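Local coordinates for protein geobacter metallireducens SMUG1 (Geobacter metallireducens, PDB 5H9I) that is a SMUG1-type member of the uracil-DNA glycosylase superfamily, an alpha/beta protein with a central parallel sheet and a pocket that holds xanthine, at residues P51-L56 with R134-N139; P62-M67 with P142-T147; R210-S215 with R223-T228. All coordinates share one frame; numbering follows the deposited sequence.

Interaction 1 of 3, residues P51-L56 with R134-N139; sequences PPKEVL and RFFVAN. With XAN (xanthine), chain B; LEA (pentanoic acid), chain H.
Val55 and Phe135 lie side by side on one face of the central parallel sheet, and Leu56 and Phe136 pair likewise on the other, where an outermost strand, 135-139, runs alongside strand 55-59. Val55 CB rests 3.5 Å from Phe135 CD2; a beta-branched residue suits the extended chain, and both its methyls also meet this ring. CG of Phe135 stands anti to its own carbonyl carbon (chi1 -68°), and the ring beyond it comes back toward Val55. On the other face Leu56 CD1 approaches the edge of the Phe136 ring, 4.0 Å from CD2, and also touches the small Ala138 CB.

Between the two layers of side chains, Phe136 N donates to Val55 O, and Arg134 O is gripped twice. Val55 N reaches it at 3.1 Å, while Glu54 N comes in at 2.8 Å. Lys53 lays its bent aliphatic chain against Phe136 CB, with Lys53 CE 3.4 Å from Phe135 O. That oxygen is buried without a partner in the model; Lys53 NZ bonds instead to the carbonyls of Phe48, Ser50 and Phe132.

Arg134 meets Glu54 through its methylenes: Glu54 OE2 lies 3.5 Å from Arg134 CD, whereas the charged groups stay too far apart for a salt bridge, their planes turned 55°. Any attraction between them is therefore probably diffuse. One face of the guanidinium takes Phe135 CE1 near its rim, and pentanoic acid C3 lies at its edge, in plane. At the far end of strand 135-139 the amide of Asn139, both donor and acceptor, matches xanthine: xanthine N1 donates to Asn139 OD1 at 2.7 Å, and Asn139 ND2 donates to xanthine O2 at 2.6 Å.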
loop_
_atom_site.group_PDB
_atom_site.type_symbol
_atom_site.label_atom_id
_atom_site.label_comp_id
_atom_site.label_asym_id
_atom_site.label_seq_id
_atom_site.Cartn_x
_atom_site.Cartn_y
_atom_site.Cartn_z
ATOM N N PRO A 51 8.754 -14.005 4.815
ATOM C CA PRO A 51 8.269 -15.003 3.960
ATOM C C PRO A 51 8.175 -16.362 4.558
ATOM O O PRO A 51 8.901 -16.602 5.563
ATOM C CB PRO A 51 9.275 -14.999 2.832
ATOM C CG PRO A 51 10.561 -14.589 3.474
ATOM C CD PRO A 51 10.107 -13.579 4.471
ATOM N N PRO A 52 7.368 -17.218 3.980
ATOM C CA PRO A 52 6.502 -17.091 2.825
ATOM C C PRO A 52 5.151 -16.608 3.327
ATOM O O PRO A 52 4.801 -16.819 4.485
ATOM C CB PRO A 52 6.440 -18.478 2.229
ATOM C CG PRO A 52 6.543 -19.305 3.460
ATOM C CD PRO A 52 7.419 -18.640 4.427
ATOM N N LYS A 53 4.387 -16.065 2.391
ATOM C CA LYS A 53 2.949 -15.772 2.615
ATOM C C LYS A 53 2.139 -16.562 1.616
ATOM O O LYS A 53 2.614 -16.912 0.565
ATOM C CB LYS A 53 2.665 -14.261 2.370
ATOM C CG LYS A 53 3.538 -13.336 3.175
ATOM C CD LYS A 53 3.472 -13.506 4.645
ATOM C CE LYS A 53 4.070 -12.340 5.369
ATOM N NZ LYS A 53 4.457 -12.574 6.781
ATOM N N GLU A 54 0.900 -16.862 1.972
ATOM C CA GLU A 54 -0.004 -17.472 1.015
ATOM C C GLU A 54 -0.708 -16.462 0.124
ATOM O O GLU A 54 -1.022 -16.728 -1.087
ATOM C CB GLU A 54 -1.040 -18.313 1.745
ATOM C CG GLU A 54 -0.456 -19.497 2.468
ATOM C CD GLU A 54 -1.562 -20.348 3.133
ATOM O OE1 GLU A 54 -1.099 -21.244 3.902
ATOM O OE2 GLU A 54 -2.829 -20.091 2.929
ATOM N N VAL A 55 -0.978 -15.258 0.633
ATOM C CA VAL A 55 -1.784 -14.262 -0.029
ATOM C C VAL A 55 -1.190 -12.909 0.179
ATOM O O VAL A 55 -0.895 -12.545 1.324
ATOM C CB VAL A 55 -3.222 -14.249 0.460
ATOM C CG1 VAL A 55 -4.094 -13.192 -0.146
ATOM C CG2 VAL A 55 -3.868 -15.664 0.341
ATOM N N LEU A 56 -1.080 -12.124 -0.881
ATOM C CA LEU A 56 -0.633 -10.715 -0.870
ATOM C C LEU A 56 -1.722 -9.773 -1.277
ATOM O O LEU A 56 -2.207 -9.936 -2.408
ATOM C CB LEU A 56 0.548 -10.544 -1.780
ATOM C CG LEU A 56 1.096 -9.150 -1.910
ATOM C CD1 LEU A 56 1.630 -8.633 -0.611
ATOM C CD2 LEU A 56 2.192 -9.081 -2.955
ATOM N N ARG A 134 -0.029 -15.869 7.202
ATOM C CA ARG A 134 -0.383 -16.246 5.839
ATOM C C ARG A 134 -0.556 -15.087 4.878
ATOM O O ARG A 134 -0.589 -15.301 3.716
ATOM C CB ARG A 134 -1.681 -17.058 5.812
ATOM C CG ARG A 134 -1.677 -18.439 6.448
ATOM C CD ARG A 134 -3.096 -19.041 6.260
ATOM N NE ARG A 134 -3.966 -18.746 7.369
ATOM C CZ ARG A 134 -5.263 -18.483 7.312
ATOM N NH1 ARG A 134 -5.889 -18.415 6.177
ATOM N NH2 ARG A 134 -5.917 -18.288 8.454
ATOM N N PHE A 135 -0.707 -13.869 5.400
ATOM C CA PHE A 135 -1.068 -12.733 4.585
ATOM C C PHE A 135 -0.011 -11.610 4.673
ATOM O O PHE A 135 0.752 -11.513 5.646
ATOM C CB PHE A 135 -2.420 -12.176 5.049
ATOM C CG PHE A 135 -3.582 -13.095 4.788
ATOM C CD1 PHE A 135 -3.898 -14.017 5.686
ATOM C CD2 PHE A 135 -4.260 -13.035 3.562
ATOM C CE1 PHE A 135 -4.962 -14.858 5.488
ATOM C CE2 PHE A 135 -5.290 -13.867 3.315
ATOM C CZ PHE A 135 -5.621 -14.770 4.239
ATOM N N PHE A 136 -0.054 -10.708 3.698
ATOM C CA PHE A 136 0.665 -9.458 3.787
ATOM C C PHE A 136 -0.114 -8.392 3.055
ATOM O O PHE A 136 -0.915 -8.723 2.153
ATOM C CB PHE A 136 2.097 -9.579 3.304
ATOM C CG PHE A 136 2.979 -8.398 3.662
ATOM C CD1 PHE A 136 3.242 -8.130 5.000
ATOM C CD2 PHE A 136 3.569 -7.636 2.689
ATOM C CE1 PHE A 136 4.077 -7.036 5.351
ATOM C CE2 PHE A 136 4.392 -6.584 3.030
ATOM C CZ PHE A 136 4.607 -6.244 4.362
ATOM N N VAL A 137 0.165 -7.121 3.323
ATOM C CA VAL A 137 -0.443 -5.985 2.617
ATOM C C VAL A 137 0.621 -5.018 2.158
ATOM O O VAL A 137 1.456 -4.603 2.952
ATOM C CB VAL A 137 -1.499 -5.216 3.545
ATOM C CG1 VAL A 137 -2.166 -4.102 2.808
ATOM C CG2 VAL A 137 -2.530 -6.205 4.089
ATOM N N ALA A 138 0.613 -4.669 0.903
ATOM C CA ALA A 138 1.554 -3.743 0.316
ATOM C C ALA A 138 0.888 -2.803 -0.638
ATOM O O ALA A 138 -0.224 -3.062 -1.047
ATOM C CB ALA A 138 2.618 -4.524 -0.445
ATOM N N ASN A 139 1.522 -1.642 -0.929
ATOM C CA ASN A 139 0.989 -0.795 -2.002
ATOM C C ASN A 139 1.804 -1.013 -3.274
ATOM O O ASN A 139 3.008 -1.118 -3.194
ATOM C CB ASN A 139 1.109 0.687 -1.654
ATOM C CG ASN A 139 -0.129 1.215 -1.046
ATOM O OD1 ASN A 139 -1.220 0.731 -1.257
ATOM N ND2 ASN A 139 0.080 2.166 -0.083
HETATM N N9 XAN B . -6.092 4.257 1.617
HETATM C C4 XAN B . -5.057 3.600 1.173
HETATM N N3 XAN B . -3.875 3.260 1.678
HETATM C C2 XAN B . -3.060 2.604 0.981
HETATM O O2 XAN B . -1.977 2.355 1.443
HETATM N N1 XAN B . -3.345 2.152 -0.250
HETATM C C6 XAN B . -4.472 2.389 -0.850
HETATM O O6 XAN B . -4.725 2.031 -2.005
HETATM C C5 XAN B . -5.392 3.181 -0.160
HETATM N N7 XAN B . -6.607 3.623 -0.446
HETATM C C8 XAN B . -7.031 4.268 0.629
HETATM C C2 LEA H . -9.174 -16.172 10.649
HETATM O O2 LEA H . -9.713 -15.252 10.085
HETATM C C3 LEA H . -8.580 -17.225 9.825
HETATM C C4 LEA H . -9.317 -18.449 10.185
HETATM C C5 LEA H . -8.556 -19.365 11.085
HETATM C C6 LEA H . -9.202 -20.769 11.241
HETATM O O1 LEA H . -9.151 -16.256 11.859
#

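Interaction 2 of 3, residues P62-M67 with P142-T147; sequences PGPWGM and PLLFLT
Pro62 and Leu144 face each other with their CA atoms 5.9 Å apart, yet no hydrogen bond joins the two backbones: 62-67 is mostly loop, with a type I turn from Gly63 to Gly66 (Gly66 N to Gly63 O, 3.2 Å), and runs into helix 67-70, while 142-147 enters strand 144-146. Ring carbons and one methyl meet carbonyl oxygens. Pro62 CB points toward 142-147, and the ring meets two successive carbonyls, Pro62 CG lying 3.2 Å from Pro142 O and Pro62 CD 3.6 Å from Leu143 O. Leu144 answers with one branch. Its CG is anti to the backbone N (chi1 -174°). Of its branches, CD1 makes the contact, 3.1 Å from Pro62 O, a tight approach for a methyl. The same CD1 reaches Pro64 CD at 4.2 Å, bridging the two prolines.

Proline suits both places, being rigid and lacking an N-H that would need a partner. Pro64, at the second position of the turn, also sets CB over the centre of the Trp65 ring. Gly63 and Met67 touch xanthine, so this loop lines part of the xanthine pocket; Gly66 is the N-cap of helix 67-70. Behind the strand segment, Pro142 and Leu143 pack on helix 7-19, and Leu144 pairs with Tyr31 of strand 29-31.

The polar atoms fare unequally. Leu143 O is satisfied by Asn61 ND2, but Pro142 O is buried with no partner in the model. With only carbon presented to these oxygens across the contact, the association rests on shape and exclusion of water more than on directed bonds.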
loop_
_atom_site.group_PDB
_atom_site.type_symbol
_atom_site.label_atom_id
_atom_site.label_comp_id
_atom_site.label_asym_id
_atom_site.label_seq_id
_atom_site.Cartn_x
_atom_site.Cartn_y
_atom_site.Cartn_z
ATOM N N PRO A 62 -0.653 5.576 -1.286
ATOM C CA PRO A 62 -1.074 6.055 0.034
ATOM C C PRO A 62 -2.222 7.021 0.069
ATOM O O PRO A 62 -2.410 7.807 -0.900
ATOM C CB PRO A 62 0.153 6.821 0.498
ATOM C CG PRO A 62 1.348 6.086 -0.134
ATOM C CD PRO A 62 0.794 5.768 -1.513
ATOM N N GLY A 63 -3.031 6.957 1.118
ATOM C CA GLY A 63 -3.942 8.064 1.396
ATOM C C GLY A 63 -3.166 9.022 2.241
ATOM O O GLY A 63 -2.231 8.717 3.010
ATOM N N PRO A 64 -3.542 10.297 2.094
ATOM C CA PRO A 64 -2.864 11.339 2.878
ATOM C C PRO A 64 -2.843 11.186 4.365
ATOM O O PRO A 64 -1.917 11.707 5.040
ATOM C CB PRO A 64 -3.677 12.628 2.464
ATOM C CG PRO A 64 -5.001 12.048 2.099
ATOM C CD PRO A 64 -4.652 10.816 1.311
ATOM N N TRP A 65 -3.832 10.511 4.979
ATOM C CA TRP A 65 -3.942 10.424 6.401
ATOM C C TRP A 65 -3.586 9.048 6.979
ATOM O O TRP A 65 -3.595 8.870 8.179
ATOM C CB TRP A 65 -5.370 10.824 6.922
ATOM C CG TRP A 65 -5.993 12.007 6.213
ATOM C CD1 TRP A 65 -7.198 12.041 5.551
ATOM C CD2 TRP A 65 -5.392 13.276 6.014
ATOM N NE1 TRP A 65 -7.369 13.263 4.955
ATOM C CE2 TRP A 65 -6.296 14.051 5.272
ATOM C CE3 TRP A 65 -4.233 13.836 6.474
ATOM C CZ2 TRP A 65 -6.043 15.351 4.914
ATOM C CZ3 TRP A 65 -3.956 15.172 6.081
ATOM C CH2 TRP A 65 -4.898 15.875 5.322
ATOM N N GLY A 66 -3.115 8.201 6.046
ATOM C CA GLY A 66 -2.782 6.823 6.425
ATOM C C GLY A 66 -1.312 6.554 6.205
ATOM O O GLY A 66 -0.485 7.030 6.971
ATOM N N MET A 67 -1.013 5.885 5.094
ATOM C CA MET A 67 0.415 5.523 4.822
ATOM C C MET A 67 1.299 6.823 4.696
ATOM O O MET A 67 2.457 6.795 5.027
ATOM C CB MET A 67 0.568 4.651 3.581
ATOM C CG MET A 67 1.979 4.356 3.342
ATOM S SD MET A 67 2.199 2.971 2.216
ATOM C CE MET A 67 3.971 2.920 1.975
ATOM N N PRO A 142 4.260 3.652 -3.830
ATOM C CA PRO A 142 4.394 4.262 -2.503
ATOM C C PRO A 142 4.301 5.783 -2.474
ATOM O O PRO A 142 4.308 6.346 -1.375
ATOM C CB PRO A 142 5.772 3.844 -2.107
ATOM C CG PRO A 142 6.529 3.866 -3.370
ATOM C CD PRO A 142 5.582 3.238 -4.382
ATOM N N LEU A 143 4.200 6.416 -3.621
ATOM C CA LEU A 143 4.214 7.895 -3.694
ATOM C C LEU A 143 2.841 8.452 -3.614
ATOM O O LEU A 143 1.889 7.847 -4.176
ATOM C CB LEU A 143 4.804 8.223 -5.029
ATOM C CG LEU A 143 6.220 7.823 -5.303
ATOM C CD1 LEU A 143 6.611 8.232 -6.729
ATOM C CD2 LEU A 143 7.213 8.271 -4.267
ATOM N N LEU A 144 2.704 9.648 -3.018
ATOM C CA LEU A 144 1.478 10.450 -3.046
ATOM C C LEU A 144 1.746 11.698 -3.966
ATOM O O LEU A 144 2.812 12.238 -3.860
ATOM C CB LEU A 144 1.155 10.914 -1.657
ATOM C CG LEU A 144 -0.141 11.636 -1.464
ATOM C CD1 LEU A 144 -1.267 10.667 -1.193
ATOM C CD2 LEU A 144 -0.129 12.658 -0.361
ATOM N N PHE A 145 0.847 11.961 -4.911
ATOM C CA PHE A 145 0.974 13.019 -5.881
ATOM C C PHE A 145 -0.073 14.092 -5.565
ATOM O O PHE A 145 -1.276 13.792 -5.417
ATOM C CB PHE A 145 0.767 12.428 -7.288
ATOM C CG PHE A 145 1.709 11.356 -7.638
ATOM C CD1 PHE A 145 2.957 11.631 -8.153
ATOM C CD2 PHE A 145 1.282 10.053 -7.552
ATOM C CE1 PHE A 145 3.825 10.616 -8.513
ATOM C CE2 PHE A 145 2.163 9.016 -7.884
ATOM C CZ PHE A 145 3.383 9.307 -8.385
ATOM N N LEU A 146 0.362 15.355 -5.535
ATOM C CA LEU A 146 -0.573 16.470 -5.321
ATOM C C LEU A 146 -0.418 17.567 -6.384
ATOM O O LEU A 146 0.669 17.782 -6.859
ATOM C CB LEU A 146 -0.309 17.102 -3.947
ATOM C CG LEU A 146 -0.251 16.221 -2.703
ATOM C CD1 LEU A 146 0.256 17.001 -1.477
ATOM C CD2 LEU A 146 -1.571 15.556 -2.409
ATOM N N THR A 147 -1.553 18.225 -6.653
ATOM C CA THR A 147 -1.522 19.441 -7.454
ATOM C C THR A 147 -0.930 20.558 -6.648
ATOM O O THR A 147 -0.787 20.488 -5.408
ATOM C CB THR A 147 -2.941 19.850 -7.823
ATOM O OG1 THR A 147 -3.660 20.261 -6.645
ATOM C CG2 THR A 147 -3.676 18.683 -8.529
#

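Interaction 3 of 3, residues R210-S215 with R223-T228; sequences RIIHPS and RDWAGT. With XAN (xanthine), chain B.
Trp225 and Pro214 form the apolar centre, the proline laid over one face of the indole in a CH-pi contact: Pro214 CB stands 3.7 Å from the centroid of the five-membered ring of Trp225, 13° off its normal. CG of Trp225 is anti to the backbone N (chi1 179°); CB already points toward 210-215. Around the ring gather branched aliphatics, whose methyls fit its contour. Ile211 CD1 meets CZ2 of Trp225 at 4.0 Å, and Ile212 CG2 lies 3.6 Å from CD1 of the same indole. One helical turn on, Thr228 crosses Ile212 at about a right angle, methyl against methyl, CG2 to CG2 3.7 Å.

The indole is also held by its one polar atom. Trp225 NE1 donates to Ile212 O at 2.8 Å in an almost straight bond (175°), the oxygen lying in the ring plane, although the donor stands well above the carbonyl plane. This fixes the ring's rotation and satisfies a buried N-H. Farther out, Asp224 OD1 accepts from Gly227 N in an Asx motif, and Thr228 OG1 and N reach Asp224 O from opposite faces of its plane, where the helix is kinked. On the loop, His213 is set between two partners at its ring edge: His213 ND1 accepts from Ser215 N at 3.0 Å, and His213 NE2 donates to xanthine N7, also at 3.0 Å.

The contact thus packs helix 219-235 against the end of strand 207-211 and the loop that follows it, with Phe120 of helix 112-125 meeting Trp225 and Val189 of strand 185-189 touching His213 and Pro214.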
loop_
_atom_site.group_PDB
_atom_site.type_symbol
_atom_site.label_atom_id
_atom_site.label_comp_id
_atom_site.label_asym_id
_atom_site.label_seq_id
_atom_site.Cartn_x
_atom_site.Cartn_y
_atom_site.Cartn_z
ATOM N N ARG A 210 -9.423 -9.627 -7.026
ATOM C CA ARG A 210 -9.794 -8.294 -6.603
ATOM C C ARG A 210 -10.736 -8.406 -5.423
ATOM O O ARG A 210 -11.542 -9.254 -5.409
ATOM C CB ARG A 210 -10.542 -7.548 -7.750
ATOM C CG ARG A 210 -11.084 -6.166 -7.356
ATOM C CD ARG A 210 -11.979 -5.379 -8.341
ATOM N NE ARG A 210 -13.317 -5.945 -8.653
ATOM C CZ ARG A 210 -14.506 -5.772 -8.014
ATOM N NH1 ARG A 210 -15.556 -6.381 -8.537
ATOM N NH2 ARG A 210 -14.734 -5.016 -6.904
ATOM N N ILE A 211 -10.603 -7.507 -4.462
ATOM C CA ILE A 211 -11.683 -7.207 -3.583
ATOM C C ILE A 211 -12.121 -5.730 -3.730
ATOM O O ILE A 211 -11.339 -4.854 -4.159
ATOM C CB ILE A 211 -11.362 -7.483 -2.100
ATOM C CG1 ILE A 211 -10.238 -6.634 -1.591
ATOM C CG2 ILE A 211 -11.248 -9.023 -1.874
ATOM C CD1 ILE A 211 -10.076 -6.697 -0.061
ATOM N N ILE A 212 -13.356 -5.485 -3.332
ATOM C CA ILE A 212 -13.870 -4.106 -3.316
ATOM C C ILE A 212 -12.898 -3.243 -2.468
ATOM O O ILE A 212 -12.475 -3.649 -1.379
ATOM C CB ILE A 212 -15.307 -4.125 -2.765
ATOM C CG1 ILE A 212 -15.889 -2.774 -2.739
ATOM C CG2 ILE A 212 -15.386 -4.872 -1.481
ATOM C CD1 ILE A 212 -17.437 -2.890 -2.472
ATOM N N HIS A 213 -12.718 -2.009 -2.900
ATOM C CA HIS A 213 -11.954 -1.061 -2.108
ATOM C C HIS A 213 -12.815 -0.517 -0.975
ATOM O O HIS A 213 -14.017 -0.292 -1.145
ATOM C CB HIS A 213 -11.511 0.060 -3.016
ATOM C CG HIS A 213 -10.497 0.946 -2.407
ATOM N ND1 HIS A 213 -10.819 1.852 -1.420
ATOM C CD2 HIS A 213 -9.166 1.036 -2.608
ATOM C CE1 HIS A 213 -9.717 2.482 -1.056
ATOM N NE2 HIS A 213 -8.730 2.036 -1.788
ATOM N N PRO A 214 -12.240 -0.324 0.195
ATOM C CA PRO A 214 -13.010 0.060 1.396
ATOM C C PRO A 214 -13.433 1.537 1.452
ATOM O O PRO A 214 -14.108 1.825 2.443
ATOM C CB PRO A 214 -12.055 -0.340 2.564
ATOM C CG PRO A 214 -10.687 -0.199 2.001
ATOM C CD PRO A 214 -10.841 -0.733 0.600
ATOM N N SER A 215 -13.018 2.358 0.538
ATOM C CA SER A 215 -13.372 3.803 0.660
ATOM C C SER A 215 -14.864 4.058 0.584
ATOM O O SER A 215 -15.641 3.318 -0.062
ATOM C CB SER A 215 -12.589 4.750 -0.185
ATOM O OG SER A 215 -13.277 5.091 -1.274
ATOM N N ARG A 223 -22.292 0.170 2.921
ATOM C CA ARG A 223 -23.286 -0.738 3.481
ATOM C C ARG A 223 -22.730 -1.926 4.194
ATOM O O ARG A 223 -23.097 -2.225 5.330
ATOM C CB ARG A 223 -24.123 -1.214 2.349
ATOM C CG ARG A 223 -25.256 -2.123 2.832
ATOM C CD ARG A 223 -26.151 -2.519 1.659
ATOM N NE ARG A 223 -25.414 -3.297 0.683
ATOM C CZ ARG A 223 -25.071 -4.564 0.842
ATOM N NH1 ARG A 223 -24.363 -5.080 -0.114
ATOM N NH2 ARG A 223 -25.499 -5.257 1.910
ATOM N N ASP A 224 -21.785 -2.633 3.587
ATOM C CA ASP A 224 -21.220 -3.828 4.222
ATOM C C ASP A 224 -19.915 -4.184 3.482
ATOM O O ASP A 224 -19.859 -5.144 2.705
ATOM C CB ASP A 224 -22.171 -5.010 4.078
ATOM C CG ASP A 224 -21.681 -6.231 4.870
ATOM O OD1 ASP A 224 -20.731 -6.088 5.685
ATOM O OD2 ASP A 224 -22.289 -7.277 4.678
ATOM N N TRP A 225 -18.847 -3.377 3.764
ATOM C CA TRP A 225 -17.568 -3.668 3.093
ATOM C C TRP A 225 -17.060 -5.097 3.459
ATOM O O TRP A 225 -16.721 -5.862 2.563
ATOM C CB TRP A 225 -16.526 -2.581 3.373
ATOM C CG TRP A 225 -15.265 -2.908 2.730
ATOM C CD1 TRP A 225 -14.984 -2.848 1.412
ATOM C CD2 TRP A 225 -14.155 -3.506 3.360
ATOM N NE1 TRP A 225 -13.713 -3.352 1.169
ATOM C CE2 TRP A 225 -13.184 -3.767 2.321
ATOM C CE3 TRP A 225 -13.823 -3.809 4.644
ATOM C CZ2 TRP A 225 -11.959 -4.308 2.607
ATOM C CZ3 TRP A 225 -12.679 -4.393 4.897
ATOM C CH2 TRP A 225 -11.727 -4.615 3.909
ATOM N N ALA A 226 -17.122 -5.392 4.708
ATOM C CA ALA A 226 -16.518 -6.630 5.197
ATOM C C ALA A 226 -17.238 -7.819 4.636
ATOM O O ALA A 226 -16.617 -8.763 4.121
ATOM C CB ALA A 226 -16.556 -6.619 6.741
ATOM N N GLY A 227 -18.605 -7.797 4.640
ATOM C CA GLY A 227 -19.320 -8.900 4.037
ATOM C C GLY A 227 -19.156 -9.098 2.584
ATOM O O GLY A 227 -19.071 -10.179 2.036
ATOM N N THR A 228 -18.952 -7.998 1.863
ATOM C CA THR A 228 -18.725 -8.022 0.490
ATOM C C THR A 228 -17.332 -8.626 0.169
ATOM O O THR A 228 -17.151 -9.475 -0.667
ATOM C CB THR A 228 -18.822 -6.612 -0.140
ATOM O OG1 THR A 228 -20.169 -6.072 0.102
ATOM C CG2 THR A 228 -18.605 -6.672 -1.578
HETATM N N9 XAN B . -6.092 4.257 1.617
HETATM C C4 XAN B . -5.057 3.600 1.173
HETATM N N3 XAN B . -3.875 3.260 1.678
HETATM C C2 XAN B . -3.060 2.604 0.981
HETATM O O2 XAN B . -1.977 2.355 1.443
HETATM N N1 XAN B . -3.345 2.152 -0.250
HETATM C C6 XAN B . -4.472 2.389 -0.850
HETATM O O6 XAN B . -4.725 2.031 -2.005
HETATM C C5 XAN B . -5.392 3.181 -0.160
HETATM N N7 XAN B . -6.607 3.623 -0.446
HETATM C C8 XAN B . -7.031 4.268 0.629
#

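Overall arrangement
From the N terminus, the chain enters strand 55-59 and continues into the 62-67 loop; helices follow before strand 135-139 returns to close interaction 1. Interaction 2 closes soon after, as the chain passes into strand 144-146. Because 62-67 falls between the segments of interaction 1, the two contacts cross, and they touch where Asn139 packs on Pro62 and Met67. Interaction 1 pairs two strands of the parallel sheet; interaction 2 ties the loop leaving it to the antiparallel one. Interaction 3 follows in series, a short connection closed between helix 219-235 and the end of strand 207-211, at the opposite edge of the parallel sheet, with its following loop. Asn139, Gly63 with Met67, and His213 bring all three contacts to xanthine.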